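Local atomic coordinates of transcriptional regulator (Aquifex aeolicus, PDB entry 2EH3), a protein that probably binds DNA as a dimeric transcriptional regulator of the TetR/AcrR family, with magnesium ions bound in its C-terminal domain. Residues Lys12-Glu17 with Gln21-Glu26; Arg56-Ile61 with Ile112-Arg117; Val83-Lys88 with Arg155-Leu160; Asp97-Cys100 with Phe104-Ile107; Arg117-Phe122 with Glu136-Phe141. All coordinates share one frame; numbering follows the deposited sequence.

Contact 1: residues Lys12-Glu17 with Gln21-Glu26; sequences KELFFE and QGTSVE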
# COMPACT_ATOMS: atom_id res chain seq x y z
N LYS A 12 16.92 -3.64 -12.81
CA LYS A 12 15.52 -3.23 -12.69
C LYS A 12 14.64 -4.26 -13.36
O LYS A 12 13.59 -4.64 -12.84
CB LYS A 12 15.29 -1.84 -13.33
CG LYS A 12 15.73 -0.70 -12.45
CD LYS A 12 15.33 0.67 -13.03
CE LYS A 12 16.19 1.03 -14.20
NZ LYS A 12 16.19 2.52 -14.41
N GLU A 13 15.08 -4.75 -14.52
CA GLU A 13 14.31 -5.76 -15.23
C GLU A 13 14.19 -7.06 -14.44
O GLU A 13 13.06 -7.56 -14.27
CB GLU A 13 14.95 -6.06 -16.59
CG GLU A 13 14.62 -5.01 -17.65
CD GLU A 13 13.12 -4.79 -17.78
OE1 GLU A 13 12.36 -5.79 -17.77
OE2 GLU A 13 12.70 -3.61 -17.89
N LEU A 14 15.31 -7.58 -13.94
CA LEU A 14 15.26 -8.83 -13.19
C LEU A 14 14.51 -8.69 -11.87
O LEU A 14 13.74 -9.57 -11.51
CB LEU A 14 16.67 -9.39 -12.94
CG LEU A 14 17.37 -9.81 -14.22
CD1 LEU A 14 18.71 -10.39 -13.86
CD2 LEU A 14 16.50 -10.82 -15.01
N PHE A 15 14.73 -7.60 -11.13
CA PHE A 15 14.01 -7.42 -9.86
C PHE A 15 12.50 -7.32 -10.12
O PHE A 15 11.70 -7.82 -9.33
CB PHE A 15 14.47 -6.17 -9.12
CG PHE A 15 15.90 -6.21 -8.63
CD1 PHE A 15 16.58 -7.42 -8.46
CD2 PHE A 15 16.56 -5.03 -8.30
CE1 PHE A 15 17.90 -7.44 -7.95
CE2 PHE A 15 17.87 -5.04 -7.79
CZ PHE A 15 18.54 -6.25 -7.61
N PHE A 16 12.11 -6.63 -11.19
CA PHE A 16 10.70 -6.50 -11.55
C PHE A 16 10.11 -7.88 -11.86
O PHE A 16 9.04 -8.25 -11.36
CB PHE A 16 10.56 -5.59 -12.79
CG PHE A 16 9.16 -5.51 -13.33
CD1 PHE A 16 8.15 -4.89 -12.62
CD2 PHE A 16 8.85 -6.08 -14.57
CE1 PHE A 16 6.85 -4.82 -13.12
CE2 PHE A 16 7.56 -6.02 -15.07
CZ PHE A 16 6.56 -5.39 -14.35
N GLU A 17 10.85 -8.64 -12.65
CA GLU A 17 10.40 -9.98 -13.03
C GLU A 17 10.34 -11.00 -11.90
O GLU A 17 9.37 -11.76 -11.81
CB GLU A 17 11.29 -10.55 -14.14
CG GLU A 17 11.08 -9.88 -15.51
CD GLU A 17 9.65 -10.01 -16.02
OE1 GLU A 17 9.10 -11.13 -16.01
OE2 GLU A 17 9.08 -8.99 -16.46
N GLN A 21 15.21 -10.52 -3.61
CA GLN A 21 15.75 -11.71 -2.96
C GLN A 21 16.00 -12.86 -3.92
O GLN A 21 16.97 -13.61 -3.77
CB GLN A 21 14.81 -12.19 -1.85
CG GLN A 21 14.56 -11.17 -0.72
CD GLN A 21 15.81 -10.81 0.10
OE1 GLN A 21 15.78 -9.88 0.92
NE2 GLN A 21 16.90 -11.54 -0.10
N GLY A 22 15.14 -12.97 -4.93
CA GLY A 22 15.24 -14.04 -5.91
C GLY A 22 16.14 -13.78 -7.11
O GLY A 22 16.12 -14.57 -8.05
N THR A 23 16.91 -12.70 -7.07
CA THR A 23 17.83 -12.36 -8.15
C THR A 23 19.22 -12.22 -7.58
O THR A 23 19.41 -11.53 -6.59
CB THR A 23 17.42 -11.05 -8.84
OG1 THR A 23 16.13 -11.25 -9.42
CG2 THR A 23 18.40 -10.68 -9.94
N SER A 24 20.20 -12.88 -8.20
CA SER A 24 21.57 -12.84 -7.71
C SER A 24 22.46 -11.94 -8.57
O SER A 24 22.11 -11.60 -9.70
CB SER A 24 22.16 -14.25 -7.69
OG SER A 24 22.35 -14.71 -9.03
N VAL A 25 23.61 -11.54 -8.01
CA VAL A 25 24.56 -10.73 -8.75
C VAL A 25 25.00 -11.57 -9.95
O VAL A 25 25.19 -11.04 -11.05
CB VAL A 25 25.74 -10.35 -7.86
CG1 VAL A 25 26.88 -9.76 -8.70
CG2 VAL A 25 25.27 -9.37 -6.80
N GLU A 26 25.15 -12.87 -9.76
CA GLU A 26 25.56 -13.70 -10.88
C GLU A 26 24.57 -13.63 -12.05
O GLU A 26 24.98 -13.54 -13.20
CB GLU A 26 25.74 -15.15 -10.45
CG GLU A 26 26.14 -16.03 -11.61
CD GLU A 26 27.29 -15.44 -12.42
OE1 GLU A 26 28.40 -15.27 -11.85
OE2 GLU A 26 27.08 -15.13 -13.63
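Thr23 OG1 lies 3.6 Å from Leu14 O across the contact, but its hydrogen bond goes to Gly19 O, just past the end of helix 3-18. The hydroxyl therefore ties Thr23 to the residue that directly follows that helix. Thr23 is wedged crosswise between two side chains of Lys12-Glu17. Its CG2 methyl reaches Leu14 CB at 3.7 Å and comes within 3.9 Å of Leu14 CD1. Thr23 CB sits at the rim of the Phe15 ring, near its plane, 3.7 Å from Phe15 CD1, so the ring offers an edge and not a face. Leu14 and Thr23 also both pack on Ile28 of helix 25-32, the first helix of the predicted helix-turn-helix, and Ser24 caps the start of that helix. One threonine thus divides its work: a methyl for the hydrophobic core of the DNA-binding domain, and a buried hydroxyl whose polarity the turn itself satisfies.

Contact 2: residues Arg56-Ile61 with Ile112-Arg117; sequences RTHKKI and IEDAKR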
# COMPACT_ATOMS: atom_id res chain seq x y z
N ARG A 56 17.79 6.94 -7.79
CA ARG A 56 17.70 7.60 -9.09
C ARG A 56 16.26 7.93 -9.47
O ARG A 56 16.01 8.98 -10.07
CB ARG A 56 18.39 6.75 -10.16
CG ARG A 56 19.89 6.79 -10.02
CD ARG A 56 20.55 6.05 -11.16
NE ARG A 56 21.99 6.17 -11.06
CZ ARG A 56 22.81 6.23 -12.10
NH1 ARG A 56 22.32 6.19 -13.33
NH2 ARG A 56 24.11 6.36 -11.91
N THR A 57 15.30 7.07 -9.11
CA THR A 57 13.91 7.39 -9.42
C THR A 57 13.44 8.51 -8.48
O THR A 57 12.69 9.40 -8.89
CB THR A 57 12.98 6.14 -9.32
OG1 THR A 57 13.33 5.22 -10.37
CG2 THR A 57 11.53 6.52 -9.53
N HIS A 58 13.92 8.50 -7.24
CA HIS A 58 13.56 9.56 -6.29
C HIS A 58 14.07 10.89 -6.83
O HIS A 58 13.39 11.92 -6.73
CB HIS A 58 14.22 9.31 -4.93
CG HIS A 58 13.90 10.36 -3.90
ND1 HIS A 58 14.81 10.78 -2.95
CD2 HIS A 58 12.77 11.07 -3.65
CE1 HIS A 58 14.26 11.68 -2.17
NE2 HIS A 58 13.02 11.88 -2.57
N LYS A 59 15.28 10.88 -7.39
CA LYS A 59 15.84 12.10 -7.95
C LYS A 59 14.99 12.65 -9.07
O LYS A 59 14.94 13.87 -9.24
CB LYS A 59 17.28 11.88 -8.42
CG LYS A 59 18.26 11.98 -7.26
CD LYS A 59 19.64 11.49 -7.62
CE LYS A 59 20.62 11.85 -6.53
NZ LYS A 59 20.05 11.55 -5.18
N LYS A 60 14.34 11.78 -9.85
CA LYS A 60 13.46 12.25 -10.92
C LYS A 60 12.26 12.93 -10.27
O LYS A 60 11.71 13.89 -10.83
CB LYS A 60 12.97 11.09 -11.81
CG LYS A 60 14.07 10.53 -12.69
CD LYS A 60 13.64 9.27 -13.43
CE LYS A 60 14.84 8.67 -14.16
NZ LYS A 60 14.63 7.27 -14.63
N ILE A 61 11.86 12.44 -9.10
CA ILE A 61 10.73 13.03 -8.38
C ILE A 61 11.12 14.39 -7.82
O ILE A 61 10.35 15.35 -7.91
CB ILE A 61 10.25 12.10 -7.24
CG1 ILE A 61 9.74 10.78 -7.85
CG2 ILE A 61 9.13 12.77 -6.44
CD1 ILE A 61 8.61 10.95 -8.83
N ILE A 112 8.71 8.21 0.78
CA ILE A 112 7.33 8.67 0.75
C ILE A 112 7.25 9.95 1.56
O ILE A 112 6.64 10.93 1.12
CB ILE A 112 6.35 7.66 1.37
CG1 ILE A 112 6.32 6.37 0.54
CG2 ILE A 112 4.95 8.32 1.49
CD1 ILE A 112 5.59 6.50 -0.79
N GLU A 113 7.87 9.93 2.74
CA GLU A 113 7.83 11.11 3.61
C GLU A 113 8.46 12.29 2.90
O GLU A 113 7.96 13.41 3.02
CB GLU A 113 8.58 10.82 4.92
CG GLU A 113 8.68 11.99 5.89
CD GLU A 113 7.33 12.58 6.25
OE1 GLU A 113 6.34 11.83 6.24
OE2 GLU A 113 7.27 13.80 6.55
N ASP A 114 9.55 12.06 2.17
CA ASP A 114 10.19 13.16 1.47
C ASP A 114 9.29 13.72 0.40
O ASP A 114 9.17 14.94 0.25
CB ASP A 114 11.51 12.75 0.82
CG ASP A 114 12.22 13.94 0.18
OD1 ASP A 114 12.68 14.83 0.93
OD2 ASP A 114 12.30 14.01 -1.06
N ALA A 115 8.65 12.83 -0.36
CA ALA A 115 7.74 13.29 -1.41
C ALA A 115 6.60 14.07 -0.75
O ALA A 115 6.16 15.11 -1.27
CB ALA A 115 7.18 12.09 -2.19
N LYS A 116 6.11 13.57 0.38
CA LYS A 116 5.01 14.23 1.08
C LYS A 116 5.43 15.63 1.55
O LYS A 116 4.66 16.58 1.40
CB LYS A 116 4.56 13.41 2.29
CG LYS A 116 3.20 13.84 2.82
CD LYS A 116 2.64 12.78 3.76
CE LYS A 116 2.90 13.12 5.21
NZ LYS A 116 2.03 14.23 5.67
N ARG A 117 6.65 15.74 2.11
CA ARG A 117 7.14 17.03 2.57
C ARG A 117 7.22 18.02 1.41
O ARG A 117 6.81 19.18 1.55
CB ARG A 117 8.53 16.92 3.22
CG ARG A 117 8.54 16.30 4.62
CD ARG A 117 9.89 16.54 5.32
NE ARG A 117 11.03 15.97 4.59
CZ ARG A 117 11.41 14.69 4.66
NH1 ARG A 117 10.74 13.85 5.44
NH2 ARG A 117 12.45 14.26 3.96
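A histidine-carboxylate hydrogen bond, His58 NE2 to Asp114 OD2 at 2.7 Å, is what directly joins Arg56-Ile61 to Ile112-Arg117. The bond is short but bent, 141° at the hydrogen. The carboxylate oxygen lies close to the imidazole plane, at the ring edge, whereas the histidine meets Asp114 OD2 from above the carboxylate plane, 36° out of it; ring and carboxylate planes stand 84° apart. Both side chains have a trans first torsion, which extends them from their helices toward each other. Asp114 has further partners: OD2 also takes a salt bridge from Arg118 NE, and OD1 pairs with Arg117 NH2 at 3.1 Å, weak as a hydrogen bond. The two arginines would be expected to favour a charged aspartate, and the aspartate in turn a doubly protonated imidazole, although its charge is not seen. Alongside, Ile61 packs on Phe80 and Val83 of helix 73-86. The bond thus links helix 46-67, which leads out of the DNA-binding domain, to helix 105-126, whose Ile112, Glu113 and Lys116 pack against the second subunit.

Contact 3: residues Val83-Lys88 with Arg155-Leu160; sequences VLYREK and RELPFL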
# COMPACT_ATOMS: atom_id res chain seq x y z
N VAL A 83 5.33 10.44 -14.59
CA VAL A 83 6.65 9.92 -14.22
C VAL A 83 6.50 8.58 -13.51
O VAL A 83 7.22 7.64 -13.85
CB VAL A 83 7.42 10.91 -13.32
CG1 VAL A 83 8.66 10.24 -12.69
CG2 VAL A 83 7.82 12.13 -14.17
N LEU A 84 5.59 8.47 -12.55
CA LEU A 84 5.43 7.18 -11.88
C LEU A 84 5.08 6.08 -12.89
O LEU A 84 5.56 4.95 -12.78
CB LEU A 84 4.35 7.25 -10.82
CG LEU A 84 4.64 8.19 -9.63
CD1 LEU A 84 3.40 8.27 -8.74
CD2 LEU A 84 5.84 7.67 -8.86
N TYR A 85 4.24 6.41 -13.89
CA TYR A 85 3.83 5.43 -14.88
C TYR A 85 5.03 5.01 -15.73
O TYR A 85 5.21 3.82 -15.99
CB TYR A 85 2.70 5.99 -15.77
CG TYR A 85 2.02 4.93 -16.60
CD1 TYR A 85 0.92 4.22 -16.10
CD2 TYR A 85 2.50 4.60 -17.86
CE1 TYR A 85 0.31 3.18 -16.85
CE2 TYR A 85 1.91 3.56 -18.62
CZ TYR A 85 0.82 2.87 -18.10
OH TYR A 85 0.23 1.87 -18.84
N ARG A 86 5.83 5.97 -16.18
CA ARG A 86 7.04 5.66 -16.96
C ARG A 86 7.99 4.79 -16.12
O ARG A 86 8.65 3.89 -16.66
CB ARG A 86 7.80 6.94 -17.35
CG ARG A 86 7.09 7.86 -18.34
CD ARG A 86 8.10 8.76 -19.07
NE ARG A 86 9.01 9.47 -18.17
CZ ARG A 86 8.73 10.62 -17.56
NH1 ARG A 86 7.55 11.20 -17.73
NH2 ARG A 86 9.64 11.19 -16.78
N GLU A 87 8.05 5.07 -14.83
CA GLU A 87 8.91 4.34 -13.88
C GLU A 87 8.14 3.21 -13.19
O GLU A 87 8.53 2.78 -12.12
CB GLU A 87 9.43 5.29 -12.78
CG GLU A 87 10.20 6.51 -13.28
CD GLU A 87 11.61 6.17 -13.75
OE1 GLU A 87 12.33 5.51 -12.97
OE2 GLU A 87 11.98 6.58 -14.86
N LYS A 88 7.09 2.66 -13.83
CA LYS A 88 6.29 1.64 -13.14
C LYS A 88 7.02 0.39 -12.67
O LYS A 88 6.63 -0.22 -11.68
CB LYS A 88 5.04 1.28 -13.96
CG LYS A 88 5.31 0.79 -15.36
CD LYS A 88 3.98 0.77 -16.12
CE LYS A 88 4.23 0.64 -17.61
NZ LYS A 88 5.11 1.74 -18.12
N ARG A 155 -3.36 -0.98 -16.40
CA ARG A 155 -4.19 -0.20 -17.30
C ARG A 155 -3.26 0.77 -18.01
O ARG A 155 -2.13 1.03 -17.55
CB ARG A 155 -5.25 0.61 -16.53
CG ARG A 155 -6.21 -0.24 -15.70
CD ARG A 155 -6.97 -1.25 -16.58
NE ARG A 155 -7.70 -0.57 -17.65
CZ ARG A 155 -8.94 -0.09 -17.53
NH1 ARG A 155 -9.63 -0.22 -16.40
NH2 ARG A 155 -9.48 0.58 -18.55
N GLU A 156 -3.74 1.32 -19.13
CA GLU A 156 -2.97 2.29 -19.90
C GLU A 156 -3.05 3.65 -19.19
O GLU A 156 -4.03 3.96 -18.48
CB GLU A 156 -3.52 2.43 -21.32
CG GLU A 156 -3.36 1.18 -22.19
CD GLU A 156 -3.96 1.38 -23.58
OE1 GLU A 156 -3.56 2.34 -24.28
OE2 GLU A 156 -4.83 0.57 -23.98
N LEU A 157 -2.05 4.46 -19.41
CA LEU A 157 -1.97 5.79 -18.77
C LEU A 157 -3.19 6.71 -18.95
O LEU A 157 -3.57 7.42 -18.01
CB LEU A 157 -0.68 6.50 -19.25
CG LEU A 157 -0.40 7.90 -18.70
CD1 LEU A 157 -0.34 7.88 -17.13
CD2 LEU A 157 0.94 8.39 -19.31
N PRO A 158 -3.81 6.73 -20.15
CA PRO A 158 -4.97 7.61 -20.27
C PRO A 158 -6.08 7.36 -19.25
O PRO A 158 -6.74 8.30 -18.79
CB PRO A 158 -5.44 7.38 -21.72
CG PRO A 158 -4.11 7.10 -22.43
CD PRO A 158 -3.41 6.18 -21.45
N PHE A 159 -6.30 6.09 -18.93
CA PHE A 159 -7.31 5.74 -17.95
C PHE A 159 -6.94 6.32 -16.58
O PHE A 159 -7.77 6.90 -15.90
CB PHE A 159 -7.44 4.22 -17.84
CG PHE A 159 -8.39 3.78 -16.77
CD1 PHE A 159 -9.77 3.83 -16.99
CD2 PHE A 159 -7.93 3.32 -15.54
CE1 PHE A 159 -10.67 3.44 -16.00
CE2 PHE A 159 -8.82 2.93 -14.54
CZ PHE A 159 -10.19 2.99 -14.77
N LEU A 160 -5.68 6.13 -16.18
CA LEU A 160 -5.27 6.65 -14.88
C LEU A 160 -5.36 8.17 -14.84
O LEU A 160 -5.80 8.74 -13.84
CB LEU A 160 -3.84 6.20 -14.51
CG LEU A 160 -3.83 4.77 -13.97
CD1 LEU A 160 -3.58 3.83 -15.12
CD2 LEU A 160 -2.79 4.62 -12.87
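With CG placed opposite the backbone N in both Tyr85 (chi1 -167°) and Leu157, the two side chains reach out from their helices and run alongside one another, pointing opposite ways. The contact belongs to the all-helical C-terminal domain of the tetracycline-repressor type and joins the end of helix 73-86 to the start of helix 157-171. Leu157 CB lies almost squarely over the Tyr85 ring, 3.8 Å from its centroid and 6° off the normal, a CH-pi contact. Leu157 CD1 continues toward the root of the ring, 3.8 Å from Tyr85 CG. The opposite face is covered by the aliphatic chain of Lys88, with CD above the ring centre, so the phenol is sandwiched between an alkyl group from each segment. Lys88 NZ folds back to Tyr85 O at 3.0 Å. That carbonyl also accepts from Lys88 N, and the two donors approach from opposite faces of its plane. Leu157 also comes close to Glu82, a magnesium ligand, their side chains about 4 Å apart. At the far end of the phenol, Tyr85 OH donates to Arg155 O over 2.8 Å, the carbonyl oxygen lying at the ring edge near its plane and the hydroxyl tilted 20° from the carbonyl plane.

Contact 4: residues Asp97-Cys100 with Phe104-Ile107; sequences DLLC and FRNI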
# COMPACT_ATOMS: atom_id res chain seq x y z
N ASP A 97 9.68 -5.11 -3.05
CA ASP A 97 11.02 -5.35 -2.53
C ASP A 97 11.42 -4.45 -1.36
O ASP A 97 12.35 -4.81 -0.59
CB ASP A 97 12.04 -5.24 -3.65
CG ASP A 97 11.85 -6.31 -4.70
OD1 ASP A 97 11.81 -7.50 -4.34
OD2 ASP A 97 11.72 -5.92 -5.87
N LEU A 98 10.78 -3.29 -1.19
CA LEU A 98 11.13 -2.44 -0.07
C LEU A 98 10.06 -2.40 1.02
O LEU A 98 10.37 -2.77 2.15
CB LEU A 98 11.53 -1.02 -0.54
CG LEU A 98 12.91 -0.94 -1.24
CD1 LEU A 98 12.80 -1.24 -2.71
CD2 LEU A 98 13.48 0.48 -1.03
N LEU A 99 8.83 -1.98 0.72
CA LEU A 99 7.81 -1.97 1.77
C LEU A 99 7.64 -3.37 2.36
O LEU A 99 7.59 -3.54 3.58
CB LEU A 99 6.47 -1.47 1.22
CG LEU A 99 5.29 -1.67 2.20
CD1 LEU A 99 5.56 -0.85 3.47
CD2 LEU A 99 3.95 -1.22 1.55
N CYS A 100 7.57 -4.37 1.49
CA CYS A 100 7.34 -5.75 1.92
C CYS A 100 8.50 -6.38 2.65
O CYS A 100 8.34 -7.40 3.32
CB CYS A 100 6.94 -6.58 0.69
SG CYS A 100 5.32 -6.11 0.01
N PHE A 104 14.47 -3.24 4.29
CA PHE A 104 14.38 -1.99 3.53
C PHE A 104 13.10 -1.19 3.74
O PHE A 104 12.89 -0.17 3.08
CB PHE A 104 14.54 -2.29 2.02
CG PHE A 104 15.81 -3.01 1.66
CD1 PHE A 104 17.05 -2.53 2.09
CD2 PHE A 104 15.77 -4.13 0.85
CE1 PHE A 104 18.23 -3.16 1.70
CE2 PHE A 104 16.97 -4.77 0.44
CZ PHE A 104 18.19 -4.28 0.87
N ARG A 105 12.25 -1.61 4.68
CA ARG A 105 11.00 -0.88 4.93
C ARG A 105 11.21 0.59 5.24
O ARG A 105 10.43 1.44 4.79
CB ARG A 105 10.23 -1.53 6.09
CG ARG A 105 8.78 -1.01 6.18
CD ARG A 105 7.94 -1.90 7.09
NE ARG A 105 7.94 -3.26 6.58
CZ ARG A 105 7.46 -4.32 7.22
NH1 ARG A 105 6.93 -4.17 8.43
NH2 ARG A 105 7.53 -5.52 6.66
N ASN A 106 12.27 0.89 5.98
CA ASN A 106 12.54 2.27 6.35
C ASN A 106 12.79 3.15 5.12
O ASN A 106 12.46 4.34 5.15
CB ASN A 106 13.75 2.33 7.27
CG ASN A 106 15.04 1.92 6.57
OD1 ASN A 106 15.24 0.74 6.22
ND2 ASN A 106 15.91 2.90 6.33
N ILE A 107 13.38 2.60 4.06
CA ILE A 107 13.66 3.39 2.86
C ILE A 107 12.36 3.76 2.17
O ILE A 107 12.18 4.90 1.71
CB ILE A 107 14.56 2.60 1.88
CG1 ILE A 107 15.88 2.29 2.58
CG2 ILE A 107 14.78 3.40 0.57
CD1 ILE A 107 16.76 1.30 1.83
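Arg105 NE donates to Leu99 O at 3.0 Å, closing the tight turn between helices 88-99 and 105-126. The donor arrives nearly along the C=O axis (164° at the oxygen), yet the oxygen stands 30° out of the guanidinium plane, and the bond is not straight. A kink at chi3 (-59°) in the otherwise extended arginine turns NE toward the end of the Leu99 carbonyl. Beside it, Leu98 CD2 packs on Ile107 CG2 at 3.6 Å and Leu98 CG on Phe104 CB at 3.9 Å. The Phe104 ring turns aside to meet Tyr20 edge-to-face, and its rim passes Asp97 O, with Phe104 CD2 at 3.8 Å. Further out, Ser101 OG bonds both Leu98 O and Phe104 N within the turn. Arg105 NH1 goes to Tyr92 OH of the second subunit, and Phe96 of that subunit receives a cation-pi contact. One guanidinium therefore holds the turn through NE and serves the dimer interface through its other end, at the same interface as the disulfide between Cys100 and Cys100 of the second subunit.

Contact 5: residues Arg117-Phe122 with Glu136-Phe141; sequences RRFEKF and EIILGF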
# COMPACT_ATOMS: atom_id res chain seq x y z
N ARG A 117 6.65 15.74 2.11
CA ARG A 117 7.14 17.03 2.57
C ARG A 117 7.22 18.02 1.41
O ARG A 117 6.81 19.18 1.55
CB ARG A 117 8.53 16.92 3.22
CG ARG A 117 8.54 16.30 4.62
CD ARG A 117 9.89 16.54 5.32
NE ARG A 117 11.03 15.97 4.59
CZ ARG A 117 11.41 14.69 4.66
NH1 ARG A 117 10.74 13.85 5.44
NH2 ARG A 117 12.45 14.26 3.96
N ARG A 118 7.72 17.56 0.26
CA ARG A 118 7.82 18.46 -0.88
C ARG A 118 6.47 18.87 -1.43
O ARG A 118 6.26 20.03 -1.83
CB ARG A 118 8.64 17.80 -1.99
CG ARG A 118 10.06 17.61 -1.59
CD ARG A 118 10.83 16.88 -2.66
NE ARG A 118 12.22 16.65 -2.24
CZ ARG A 118 13.20 17.53 -2.43
NH1 ARG A 118 12.94 18.69 -3.02
NH2 ARG A 118 14.42 17.25 -2.03
N PHE A 119 5.54 17.93 -1.48
CA PHE A 119 4.22 18.23 -1.95
C PHE A 119 3.55 19.22 -0.99
O PHE A 119 2.88 20.18 -1.42
CB PHE A 119 3.42 16.92 -2.05
CG PHE A 119 2.08 17.09 -2.66
CD1 PHE A 119 1.86 17.98 -3.72
CD2 PHE A 119 1.01 16.32 -2.18
CE1 PHE A 119 0.60 18.10 -4.29
CE2 PHE A 119 -0.24 16.43 -2.75
CZ PHE A 119 -0.46 17.32 -3.80
N GLU A 120 3.74 19.00 0.30
CA GLU A 120 3.15 19.92 1.28
C GLU A 120 3.66 21.32 1.09
O GLU A 120 2.86 22.28 1.11
CB GLU A 120 3.48 19.50 2.72
CG GLU A 120 2.54 18.48 3.20
CD GLU A 120 2.53 18.34 4.68
OE1 GLU A 120 1.80 17.42 5.10
OE2 GLU A 120 3.20 19.11 5.44
N LYS A 121 4.98 21.45 0.92
CA LYS A 121 5.61 22.76 0.73
C LYS A 121 5.00 23.46 -0.47
O LYS A 121 4.72 24.65 -0.44
CB LYS A 121 7.12 22.62 0.53
CG LYS A 121 7.86 22.20 1.82
CD LYS A 121 9.38 22.24 1.68
CE LYS A 121 10.06 21.38 2.77
NZ LYS A 121 9.54 21.63 4.15
N PHE A 122 4.84 22.72 -1.56
CA PHE A 122 4.21 23.28 -2.76
C PHE A 122 2.77 23.75 -2.47
O PHE A 122 2.34 24.84 -2.90
CB PHE A 122 4.24 22.19 -3.86
CG PHE A 122 3.34 22.46 -5.02
CD1 PHE A 122 3.77 23.26 -6.09
CD2 PHE A 122 2.05 21.93 -5.06
CE1 PHE A 122 2.92 23.51 -7.16
CE2 PHE A 122 1.19 22.17 -6.14
CZ PHE A 122 1.63 22.97 -7.19
N GLU A 136 -2.23 14.41 2.41
CA GLU A 136 -2.63 13.07 2.83
C GLU A 136 -3.66 12.51 1.86
O GLU A 136 -3.55 11.35 1.39
CB GLU A 136 -3.26 13.11 4.21
CG GLU A 136 -2.37 13.68 5.32
CD GLU A 136 -1.45 12.66 5.94
OE1 GLU A 136 -1.36 11.52 5.43
OE2 GLU A 136 -0.79 13.03 6.94
N ILE A 137 -4.67 13.32 1.57
CA ILE A 137 -5.73 12.90 0.66
C ILE A 137 -5.19 12.56 -0.74
O ILE A 137 -5.45 11.49 -1.30
CB ILE A 137 -6.78 14.00 0.46
CG1 ILE A 137 -7.54 14.27 1.78
CG2 ILE A 137 -7.74 13.58 -0.65
CD1 ILE A 137 -8.37 15.55 1.76
N ILE A 138 -4.44 13.50 -1.30
CA ILE A 138 -3.95 13.33 -2.65
C ILE A 138 -2.92 12.23 -2.78
O ILE A 138 -2.97 11.45 -3.74
CB ILE A 138 -3.46 14.67 -3.19
CG1 ILE A 138 -4.67 15.61 -3.27
CG2 ILE A 138 -2.83 14.50 -4.58
CD1 ILE A 138 -4.31 17.06 -3.59
N LEU A 139 -1.98 12.13 -1.85
CA LEU A 139 -1.02 11.03 -1.95
C LEU A 139 -1.74 9.70 -1.78
O LEU A 139 -1.41 8.73 -2.45
CB LEU A 139 0.08 11.15 -0.89
CG LEU A 139 1.14 12.21 -1.15
CD1 LEU A 139 2.22 12.12 -0.06
CD2 LEU A 139 1.78 12.00 -2.50
N GLY A 140 -2.73 9.66 -0.89
CA GLY A 140 -3.49 8.44 -0.70
C GLY A 140 -4.23 8.04 -1.97
O GLY A 140 -4.19 6.88 -2.39
N PHE A 141 -4.85 9.02 -2.60
CA PHE A 141 -5.60 8.79 -3.84
C PHE A 141 -4.66 8.33 -4.96
O PHE A 141 -4.97 7.38 -5.67
CB PHE A 141 -6.32 10.11 -4.18
CG PHE A 141 -7.03 10.13 -5.52
CD1 PHE A 141 -7.82 9.07 -5.95
CD2 PHE A 141 -6.94 11.28 -6.32
CE1 PHE A 141 -8.53 9.16 -7.17
CE2 PHE A 141 -7.64 11.37 -7.52
CZ PHE A 141 -8.44 10.30 -7.94
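Phe119 pushes the edge of its ring against Ile138, with CE2 3.7 Å from Ile138 CB and just as close to Ile138 CG2. The two side chains cross at about a right angle. Ile138 CB lies near the ring plane, so the isoleucine abuts the rim and does not stack on a face. Its branches divide along that rim: CG2 sits beside CE2 and CZ, while Ile138 CD1 reaches Phe119 CZ at 3.9 Å. A trans chi1 (-174°) projects the Phe119 ring straight across from Arg117-Phe122 to Glu136-Phe141. Leu139 adds a looser contact further back, its CG 4.2 Å from Phe119 CD2. The join between the two segments is apolar, and the charged groups lie to one side. Glu120 OE1 and Glu136 OE2 are 5.4 Å apart, but their repulsion would be expected to be offset by Lys116 NZ, which makes long, weak ion pairs with both, and by Lys163 of the second subunit, which bridges to Glu136 OE2. Glu120 OE1 also bonds Ser135 OG, and Glu136 OE2 also takes Tyr149 OH of the second subunit. The ring lies between helices 105-126 and 131-152. Leu77 of helix 73-86 packs on both Phe119 and Ile138, Phe65 of helix 46-67 touches Phe119, and Leu168 of helix 157-171 touches Ile138.

Overall arrangement
Contact 1 belongs to the DNA-binding end, and contacts 3, 4 and 5 to the C-terminal domain; centres of contacts 1 and 5 are about 31 Å apart. Contact 4 bridges toward contact 1 by packing of Asp97 against Phe15. Contacts 2, 4 and 5 all use helix 105-126 and all touch the second subunit; contacts 2 and 5 share Arg117, their centres about 11 Å apart. Contact 2 joins contact 3 through Glu87, which takes Lys60 in a salt bridge and probably Thr57 in a hydrogen bond. Glu75 and Glu78 hold one magnesium ion, Glu78 and Glu82 another; a bound magnesium ion lies about 8 Å from the Leu157 side chain of contact 3.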